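Local atomic coordinates of beta-galactoside alpha-2,6-sialyltransferase (Photobacterium sp., PDB entry 2Z4T), a protein that probably transfers sialic acid from a CMP-linked donor to galactose-ended acceptor sugars such as lactose, forming alpha-2,6 linkages. Residues N347-S352 against T437-D442; N380-A385 against Q417-M422. All coordinates share one frame; numbering follows the deposited sequence.

In the fold
Both contacts lie in the half of the GT-B fold built on the parallel sheet 423-424, 399-403, 356-360, 443-447, 460-465 and 498-499. Their centres are about 19 Å apart and their nearest atoms about 8 Å apart, so they do not touch. In sequence, both segments of contact 2 fall between those of contact 1. Each contact brings a tyrosine hydroxyl to an oxygen of the facing segment. Both lie near the CMP site without touching the nucleotide: the side chain of Leu440 in contact 1 is about 10 Å from bound CMP, and that of Ile382 in contact 2 about 11 Å. Tyr349 and Ser352 of contact 1 belong to a magnesium site.

Contact 1: N347-S352 against T437-D442; sequences NEYNSS and TDMLPD. With MG (magnesium ion), chain K.
The hydroxyl of Tyr349 donates a hydrogen bond to the backbone carbonyl of Met439, with OH and O 2.8 Å apart. The carbonyl oxygen lies at the edge of the phenol ring, in its plane. Seen from Met439, the donor is tilted 32° from the carbonyl plane. Tyr349 has CG anti to its own carbonyl carbon (chi1 -78°), and its ring runs from one backbone to the other. The side chain of Met439 is bent at both chi2 and chi3, which folds its methyl back to the phenol: CE lies 3.7 Å from Tyr349 CE2. Pro441 packs at the hydroxyl end, its CD 3.6 Å from Tyr349 OH. Pro441 N also lies near this hydroxyl but has no hydrogen to share. The polar end of a buried tyrosine is thus satisfied by a main-chain carbonyl, with Pro441 packed beside it.

The backbone of the same residue serves a metal. Tyr349 O binds magnesium at 2.5 Å, in a site completed by Ser352, Leu354, Asn356 and Asp399. Tyr349 therefore joins this site, through its backbone, to 437-442, through its side chain. The contact is a helix-to-loop join in the parallel-sheet half of the GT-B fold. Helix 342-349 supplies the tyrosine, and Phe401 of strand 399-403 meets its ring edge-to-face. The carbonyl belongs to the connection from the Schellman-capped helix 431-436 into strand 443-447.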
loop_
_atom_site.group_PDB
_atom_site.type_symbol
_atom_site.label_atom_id
_atom_site.label_comp_id
_atom_site.label_asym_id
_atom_site.label_seq_id
_atom_site.Cartn_x
_atom_site.Cartn_y
_atom_site.Cartn_z
ATOM N N ASN A 347 21.136 15.593 6.077
ATOM C CA ASN A 347 21.939 16.453 6.967
ATOM C C ASN A 347 22.629 15.612 8.021
ATOM O O ASN A 347 23.818 15.798 8.270
ATOM C CB ASN A 347 21.113 17.530 7.684
ATOM C CG ASN A 347 20.604 18.607 6.756
ATOM O OD1 ASN A 347 21.177 18.852 5.694
ATOM N ND2 ASN A 347 19.521 19.268 7.160
ATOM N N GLU A 348 21.884 14.704 8.650
ATOM C CA GLU A 348 22.451 13.880 9.721
ATOM C C GLU A 348 23.558 12.948 9.244
ATOM O O GLU A 348 24.571 12.808 9.925
ATOM C CB GLU A 348 21.373 13.122 10.468
ATOM C CG GLU A 348 20.584 14.018 11.386
ATOM C CD GLU A 348 19.160 13.531 11.607
ATOM O OE1 GLU A 348 18.686 12.619 10.868
ATOM O OE2 GLU A 348 18.517 14.077 12.534
ATOM N N TYR A 349 23.384 12.347 8.066
ATOM C CA TYR A 349 24.452 11.584 7.416
ATOM C C TYR A 349 25.756 12.385 7.208
ATOM O O TYR A 349 26.817 11.767 7.054
ATOM C CB TYR A 349 24.002 11.057 6.037
ATOM C CG TYR A 349 23.095 9.836 6.007
ATOM C CD1 TYR A 349 22.905 9.038 7.134
ATOM C CD2 TYR A 349 22.434 9.467 4.824
ATOM C CE1 TYR A 349 22.071 7.921 7.095
ATOM C CE2 TYR A 349 21.596 8.339 4.776
ATOM C CZ TYR A 349 21.425 7.575 5.914
ATOM O OH TYR A 349 20.632 6.457 5.891
ATOM N N ASN A 350 25.691 13.730 7.260
ATOM C CA ASN A 350 26.618 14.592 6.490
ATOM C C ASN A 350 27.922 15.305 6.876
ATOM O O ASN A 350 28.682 15.548 5.927
ATOM C CB ASN A 350 25.862 15.548 5.552
ATOM C CG ASN A 350 25.800 15.023 4.122
ATOM O OD1 ASN A 350 25.058 15.543 3.280
ATOM N ND2 ASN A 350 26.565 13.966 3.849
ATOM N N SER A 351 28.283 15.759 8.081
ATOM C CA SER A 351 27.686 15.898 9.404
ATOM C C SER A 351 28.783 15.318 10.297
ATOM O O SER A 351 29.400 16.030 11.095
ATOM C CB SER A 351 26.399 15.189 9.658
ATOM O OG SER A 351 26.133 15.383 11.033
ATOM N N SER A 352 29.034 14.022 10.122
ATOM C CA SER A 352 30.206 13.387 10.685
ATOM C C SER A 352 31.084 12.783 9.576
ATOM O O SER A 352 30.603 12.436 8.501
ATOM C CB SER A 352 29.785 12.359 11.733
ATOM O OG SER A 352 30.819 11.458 12.032
ATOM N N THR A 437 14.244 6.156 -2.047
ATOM C CA THR A 437 14.735 7.526 -2.097
ATOM C C THR A 437 16.271 7.606 -2.178
ATOM O O THR A 437 16.856 8.702 -2.133
ATOM C CB THR A 437 14.226 8.357 -0.902
ATOM O OG1 THR A 437 14.620 7.725 0.321
ATOM C CG2 THR A 437 12.655 8.511 -0.935
ATOM N N ASP A 438 16.922 6.446 -2.314
ATOM C CA ASP A 438 18.392 6.380 -2.387
ATOM C C ASP A 438 19.027 6.974 -1.125
ATOM O O ASP A 438 19.933 7.786 -1.203
ATOM C CB ASP A 438 18.902 7.074 -3.659
ATOM C CG ASP A 438 20.372 6.802 -3.924
ATOM O OD1 ASP A 438 20.875 5.689 -3.576
ATOM O OD2 ASP A 438 21.044 7.710 -4.489
ATOM N N MET A 439 18.516 6.557 0.031
ATOM C CA MET A 439 18.895 7.080 1.343
ATOM C C MET A 439 19.353 5.930 2.232
ATOM O O MET A 439 19.280 5.998 3.464
ATOM C CB MET A 439 17.710 7.795 2.001
ATOM C CG MET A 439 17.408 9.205 1.469
ATOM S SD MET A 439 18.865 10.279 1.491
ATOM C CE MET A 439 19.074 10.594 3.248
ATOM N N LEU A 440 19.815 4.861 1.598
ATOM C CA LEU A 440 20.464 3.793 2.329
ATOM C C LEU A 440 21.803 4.278 2.888
ATOM O O LEU A 440 22.557 4.979 2.213
ATOM C CB LEU A 440 20.647 2.574 1.423
ATOM C CG LEU A 440 19.568 1.471 1.399
ATOM C CD1 LEU A 440 18.282 1.810 2.116
ATOM C CD2 LEU A 440 19.332 0.958 -0.031
ATOM N N PRO A 441 22.113 3.881 4.134
ATOM C CA PRO A 441 23.365 4.228 4.791
ATOM C C PRO A 441 24.483 3.374 4.194
ATOM O O PRO A 441 24.216 2.586 3.288
ATOM C CB PRO A 441 23.094 3.800 6.220
ATOM C CG PRO A 441 22.237 2.596 6.039
ATOM C CD PRO A 441 21.274 3.024 4.991
ATOM N N ASP A 442 25.706 3.498 4.702
ATOM C CA ASP A 442 26.795 2.612 4.279
ATOM C C ASP A 442 26.655 1.184 4.790
ATOM O O ASP A 442 27.093 0.252 4.126
ATOM C CB ASP A 442 28.147 3.156 4.724
ATOM C CG ASP A 442 28.348 4.561 4.281
ATOM O OD1 ASP A 442 28.482 4.763 3.051
ATOM O OD2 ASP A 442 28.324 5.458 5.152
HETATM MG MG MG K . 28.452 10.711 8.580
#

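Contact 2: N380-A385 against Q417-M422; sequences NVINNA and QNYPSM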
loop_
_atom_site.group_PDB
_atom_site.type_symbol
_atom_site.label_atom_id
_atom_site.label_comp_id
_atom_site.label_asym_id
_atom_site.label_seq_id
_atom_site.Cartn_x
_atom_site.Cartn_y
_atom_site.Cartn_z
ATOM N N ASN A 380 21.810 -5.701 22.844
ATOM C CA ASN A 380 22.960 -6.554 22.758
ATOM C C ASN A 380 23.436 -6.760 21.312
ATOM O O ASN A 380 24.651 -6.862 21.063
ATOM C CB ASN A 380 22.723 -7.887 23.464
ATOM C CG ASN A 380 24.003 -8.670 23.636
ATOM O OD1 ASN A 380 24.945 -8.186 24.243
ATOM N ND2 ASN A 380 24.055 -9.865 23.081
ATOM N N VAL A 381 22.500 -6.809 20.367
ATOM C CA VAL A 381 22.876 -6.950 18.961
ATOM C C VAL A 381 23.578 -5.687 18.459
ATOM O O VAL A 381 24.629 -5.787 17.818
ATOM C CB VAL A 381 21.702 -7.341 18.060
ATOM C CG1 VAL A 381 22.133 -7.384 16.594
ATOM C CG2 VAL A 381 21.157 -8.680 18.495
ATOM N N ILE A 382 23.022 -4.510 18.769
ATOM C CA ILE A 382 23.684 -3.242 18.433
ATOM C C ILE A 382 25.113 -3.247 19.007
ATOM O O ILE A 382 26.072 -2.893 18.318
ATOM C CB ILE A 382 22.865 -2.009 18.916
ATOM C CG1 ILE A 382 21.538 -1.921 18.150
ATOM C CG2 ILE A 382 23.643 -0.699 18.741
ATOM C CD1 ILE A 382 20.497 -1.109 18.818
ATOM N N ASN A 383 25.249 -3.687 20.253
ATOM C CA ASN A 383 26.552 -3.705 20.919
ATOM C C ASN A 383 27.564 -4.580 20.228
ATOM O O ASN A 383 28.727 -4.210 20.100
ATOM C CB ASN A 383 26.418 -4.080 22.390
ATOM C CG ASN A 383 25.827 -2.956 23.204
ATOM O OD1 ASN A 383 25.811 -1.810 22.753
ATOM N ND2 ASN A 383 25.324 -3.272 24.398
ATOM N N ASN A 384 27.102 -5.722 19.739
ATOM C CA ASN A 384 27.966 -6.610 18.981
ATOM C C ASN A 384 28.560 -5.938 17.740
ATOM O O ASN A 384 29.742 -6.124 17.428
ATOM C CB ASN A 384 27.190 -7.869 18.637
ATOM C CG ASN A 384 27.395 -8.953 19.669
ATOM O OD1 ASN A 384 28.419 -9.637 19.631
ATOM N ND2 ASN A 384 26.443 -9.105 20.616
ATOM N N ALA A 385 27.744 -5.120 17.074
ATOM C CA ALA A 385 28.140 -4.371 15.872
ATOM C C ALA A 385 29.144 -3.232 16.104
ATOM O O ALA A 385 30.011 -2.988 15.248
ATOM C CB ALA A 385 26.892 -3.838 15.131
ATOM N N GLN A 417 16.713 5.053 24.409
ATOM C CA GLN A 417 17.317 5.731 25.560
ATOM C C GLN A 417 18.602 5.072 26.058
ATOM O O GLN A 417 19.316 5.618 26.903
ATOM C CB GLN A 417 16.314 5.991 26.690
ATOM C CG GLN A 417 15.482 4.807 27.135
ATOM C CD GLN A 417 14.106 5.219 27.688
ATOM O OE1 GLN A 417 13.585 6.302 27.374
ATOM N NE2 GLN A 417 13.513 4.347 28.502
ATOM N N ASN A 418 18.920 3.916 25.492
ATOM C CA ASN A 418 20.212 3.313 25.750
ATOM C C ASN A 418 21.383 3.994 25.025
ATOM O O ASN A 418 22.532 3.772 25.397
ATOM C CB ASN A 418 20.191 1.816 25.426
ATOM C CG ASN A 418 21.249 1.064 26.190
ATOM O OD1 ASN A 418 22.195 0.520 25.614
ATOM N ND2 ASN A 418 21.121 1.069 27.507
ATOM N N TYR A 419 21.083 4.804 24.002
ATOM C CA TYR A 419 22.115 5.406 23.135
ATOM C C TYR A 419 21.940 6.897 22.891
ATOM O O TYR A 419 21.236 7.284 21.975
ATOM C CB TYR A 419 22.204 4.689 21.785
ATOM C CG TYR A 419 22.506 3.219 21.894
ATOM C CD1 TYR A 419 23.828 2.756 22.064
ATOM C CD2 TYR A 419 21.471 2.287 21.840
ATOM C CE1 TYR A 419 24.106 1.401 22.170
ATOM C CE2 TYR A 419 21.728 0.928 21.940
ATOM C CZ TYR A 419 23.046 0.475 22.108
ATOM O OH TYR A 419 23.270 -0.893 22.210
ATOM N N PRO A 420 22.632 7.732 23.688
ATOM C CA PRO A 420 22.586 9.208 23.686
ATOM C C PRO A 420 22.409 10.089 22.415
ATOM O O PRO A 420 21.355 10.692 22.368
ATOM C CB PRO A 420 23.815 9.616 24.518
ATOM C CG PRO A 420 23.968 8.481 25.494
ATOM C CD PRO A 420 23.548 7.224 24.735
ATOM N N SER A 421 23.268 10.249 21.387
ATOM C CA SER A 421 24.193 9.381 20.628
ATOM C C SER A 421 23.485 8.871 19.331
ATOM O O SER A 421 23.850 9.255 18.207
ATOM C CB SER A 421 24.857 8.263 21.418
ATOM O OG SER A 421 25.685 7.458 20.564
ATOM N N MET A 422 22.453 8.044 19.489
ATOM C CA MET A 422 21.754 7.460 18.340
ATOM C C MET A 422 20.792 8.437 17.660
ATOM O O MET A 422 20.171 9.254 18.324
ATOM C CB MET A 422 20.988 6.227 18.792
ATOM C CG MET A 422 20.477 5.342 17.689
ATOM S SD MET A 422 20.178 3.685 18.338
ATOM C CE MET A 422 18.797 4.048 19.387
HETATM O O HOH W 1 24.214 -1.344 26.356
#
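Tyr419 reaches from its loop to helix 371-386 and meets Ile382 and Asn383 there. The tight part gathers at the phenol end. Ile382 comes at the ring from the opposite direction, and its CG2 methyl lies 3.6 Å from Tyr419 CZ. CG2 is anti to the backbone N of Ile382, which points this methyl at the phenol. The extended chi2 (160°) carries CD1, the end of the other branch, to within 3.9 Å of Tyr419 CE2. Beside these methyls the hydroxyl of Tyr419 donates to the side-chain oxygen of Asn383, with OH and OD1 2.8 Å apart. OD1 sits at the ring edge, in the ring plane, but the amide and ring planes are 71° apart. The hydroxyl stands above the carbonyl plane, 58° out of it, and is not on a lone pair. Leu400 of strand 399-403 packs against both Ile382 and Tyr419, and Ile382 also touches Phe359 of strand 356-360 and Ile415 of helix 410-417.

The solvent side is looser and runs through a water to exposed Asn418. Asn383 ND2 gives a hydrogen to this water, 3.0 Å away. The water in turn donates to Asn418 OD1 at 2.8 Å, and so joins helix and loop a second time. Asn418 OD1 also lies 3.6 Å above one face of the Tyr419 ring, offset toward its rim.

This is the packing of helix 371-386, in the parallel-sheet half of the GT-B fold, against the loop after helix 410-417. Both ends of the Asn383 amide are engaged, OD1 by the phenol and ND2 by the water. The amide therefore probably keeps one orientation, and the buried phenol is satisfied by a single side-chain acceptor.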